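Local coordinates for purine nucleoside phosphorylase (Schistosoma mansoni, PDB 6B7I) that catalyses the reversible phosphorolysis of purine nucleosides such as inosine and guanosine, releasing the free base and ribose 1-phosphate, at the (2S)-(3,5-difluorophenyl)(hydroxy)acetic acid site. Coordinates in Å, arbitrary orientation; residue numbers count along the deposited sequence, not the author numbering.

The (2S)-(3,5-difluorophenyl)(hydroxy)acetic acid site. Residues 171, 174-175, 178, 283, 285. With CXJ ((2S)-(3,5-difluorophenyl)(hydroxy)acetic acid), chain B.
The difluorophenyl ring of CXJ turns one face to Leu175, whose CD1 methyl sits 3.9 Å from the ring centroid in a CH-pi contact. With CG anti to the backbone N (chi1 176°), Leu175 carries the CD1 branch over the ring, with CD2 towards F, while its CB packs against C5; a leucine suits this place because its methyl can pack on an aromatic face without a polar group to satisfy. At the ring's edges the two fluorines find carbon: F meets CD of Pro285 at 3.3 Å, where a rigid pyrrolidine presents its apolar rim, and F1 meets CB of Gln174, the root of the side chain rather than its amide. Leu171 touches the ring through its backbone O, 3.4 Å from C5.

The second flat group, the guanidinium of Arg283, takes the ligand's carboxylate at its edge. Bent at chi3 (76°), the chain turns two N-H groups side-on to the acid: NE donates to O1 at 3.1 Å, nearly straight at 172°, and NH2 to O2 at 2.8 Å, a salt bridge, both acceptors lying close to the guanidinium plane. This paired grip fixes the carboxylate's rotation. Lys178, fully extended, brings NZ to the same O2 at 2.9 Å, a second salt bridge, and makes a weaker bond to the hydroxyl O; its long, flexible, positively charged chain can reach the acid from the helix. O2 thus accepts from two basic groups, which would favour the ionised acid.

The site lies between helix 170-182 and the C-terminal end of helix 259-283, burying most of a partly occupied small molecule and leaving part uncovered. No catalytic role is apparent; it is best read as a surface pocket able to bind an aryl hydroxy acid.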
ATOM      1  N   LEU A 171     -13.185 -24.167 -15.448  1.00 28.93           N
ATOM      2  CA  LEU A 171     -12.995 -25.236 -16.427  1.00 28.17           C
ATOM      3  C   LEU A 171     -11.536 -25.350 -16.859  0.75 26.08           C
ATOM      4  O   LEU A 171     -11.043 -26.463 -17.092  1.00 29.90           O
ATOM      5  CB  LEU A 171     -13.902 -25.015 -17.643  1.00 32.19           C
ATOM      6  CG  LEU A 171     -15.210 -25.785 -17.731  1.00 54.61           C
ATOM      7  CD1 LEU A 171     -16.111 -25.472 -16.564  0.73 54.11           C
ATOM      8  CD2 LEU A 171     -15.866 -25.420 -19.049  1.00 52.18           C
ATOM      9  N   GLN A 174      -9.757 -27.309 -14.325  1.00 31.68           N
ATOM     10  CA  GLN A 174     -10.105 -28.721 -14.480  1.00 30.26           C
ATOM     11  C   GLN A 174      -9.335 -29.369 -15.624  1.00 31.64           C
ATOM     12  O   GLN A 174      -8.920 -30.528 -15.520  1.00 31.62           O
ATOM     13  CB  GLN A 174     -11.609 -28.870 -14.704  1.00 33.56           C
ATOM     14  CG  GLN A 174     -12.460 -28.448 -13.519  1.00 42.02           C
ATOM     15  CD  GLN A 174     -13.926 -28.258 -13.897  0.61 53.07           C
ATOM     16  OE1 GLN A 174     -14.392 -28.782 -14.906  1.00 58.08           O
ATOM     17  NE2 GLN A 174     -14.652 -27.498 -13.092  1.00 57.24           N
ATOM     18  N   LEU A 175      -9.145 -28.643 -16.728  1.00 31.21           N
ATOM     19  CA  LEU A 175      -8.427 -29.208 -17.870  1.00 32.02           C
ATOM     20  C   LEU A 175      -6.955 -29.397 -17.545  1.00 31.21           C
ATOM     21  O   LEU A 175      -6.354 -30.411 -17.922  1.00 32.45           O
ATOM     22  CB  LEU A 175      -8.579 -28.302 -19.087  1.00 32.79           C
ATOM     23  CG  LEU A 175      -7.816 -28.676 -20.364  1.00 33.63           C
ATOM     24  CD1 LEU A 175      -8.266 -30.016 -20.901  1.00 32.76           C
ATOM     25  CD2 LEU A 175      -7.973 -27.574 -21.416  1.00 33.81           C
ATOM     26  N   LYS A 178      -6.682 -32.494 -15.404  1.00 36.58           N
ATOM     27  CA  LYS A 178      -6.931 -33.715 -16.162  1.00 34.21           C
ATOM     28  C   LYS A 178      -5.700 -34.131 -16.961  1.00 33.05           C
ATOM     29  O   LYS A 178      -5.372 -35.320 -17.034  1.00 33.32           O
ATOM     30  CB  LYS A 178      -8.137 -33.523 -17.091  1.00 35.70           C
ATOM     31  CG  LYS A 178      -8.563 -34.785 -17.847  1.00 37.18           C
ATOM     32  CD  LYS A 178      -9.806 -34.524 -18.698  1.00 43.71           C
ATOM     33  CE  LYS A 178     -10.223 -35.760 -19.496  1.00 43.87           C
ATOM     34  NZ  LYS A 178     -11.520 -35.505 -20.208  1.00 46.53           N
ATOM     35  N   ARG A 283      -5.827 -28.310 -26.409  1.00 35.46           N
ATOM     36  CA  ARG A 283      -7.130 -28.819 -26.006  1.00 36.05           C
ATOM     37  C   ARG A 283      -8.115 -27.802 -25.445  1.00 33.24           C
ATOM     38  O   ARG A 283      -9.276 -28.166 -25.222  1.00 36.01           O
ATOM     39  CB  ARG A 283      -6.942 -29.927 -24.965  1.00 35.87           C
ATOM     40  CG  ARG A 283      -6.962 -31.286 -25.674  1.00 54.45           C
ATOM     41  CD  ARG A 283      -6.380 -32.392 -24.887  1.00 53.49           C
ATOM     42  NE  ARG A 283      -7.263 -32.858 -23.838  1.00 37.38           N
ATOM     43  CZ  ARG A 283      -6.887 -33.747 -22.928  1.00 40.48           C
ATOM     44  NH1 ARG A 283      -5.666 -34.266 -22.990  1.00 39.55           N
ATOM     45  NH2 ARG A 283      -7.727 -34.136 -21.978  1.00 39.89           N
ATOM     46  N   PRO A 285     -10.932 -24.883 -24.767  1.00 41.10           N
ATOM     47  CA  PRO A 285     -12.003 -24.263 -25.562  1.00 49.96           C
ATOM     48  C   PRO A 285     -12.020 -22.737 -25.514  1.00 53.42           C
ATOM     49  O   PRO A 285     -11.528 -22.116 -24.564  1.00 45.50           O
ATOM     50  CB  PRO A 285     -13.267 -24.851 -24.925  1.00 47.78           C
ATOM     51  CG  PRO A 285     -12.892 -25.012 -23.477  1.00 43.22           C
ATOM     52  CD  PRO A 285     -11.421 -25.368 -23.466  1.00 39.70           C
TER
HETATM   53  C7  CXJ B 308     -12.108 -31.371 -19.810  0.88 44.37           C
HETATM   54  C4  CXJ B 308     -12.109 -28.646 -20.509  0.88 41.33           C
HETATM   55  C5  CXJ B 308     -12.015 -28.966 -19.237  0.88 35.42           C
HETATM   56  C6  CXJ B 308     -12.011 -30.442 -18.896  0.88 41.55           C
HETATM   57  C3  CXJ B 308     -12.227 -29.684 -21.620  0.88 45.28           C
HETATM   58  C2  CXJ B 308     -12.229 -30.970 -21.282  0.88 41.74           C
HETATM   59  C1  CXJ B 308     -10.912 -32.522 -22.640  0.88 38.43           C
HETATM   60  F1  CXJ B 308     -11.903 -30.839 -17.597  0.88 39.90           F
HETATM   61  F   CXJ B 308     -12.109 -27.332 -20.876  0.88 41.86           F
HETATM   62  C   CXJ B 308     -12.330 -32.062 -22.336  0.88 50.45           C
HETATM   63  O   CXJ B 308     -13.066 -33.141 -21.834  0.88 56.40           O
HETATM   64  O1  CXJ B 308     -10.258 -31.932 -23.541  0.88 40.53           O
HETATM   65  O2  CXJ B 308     -10.422 -33.478 -21.981  0.88 38.89           O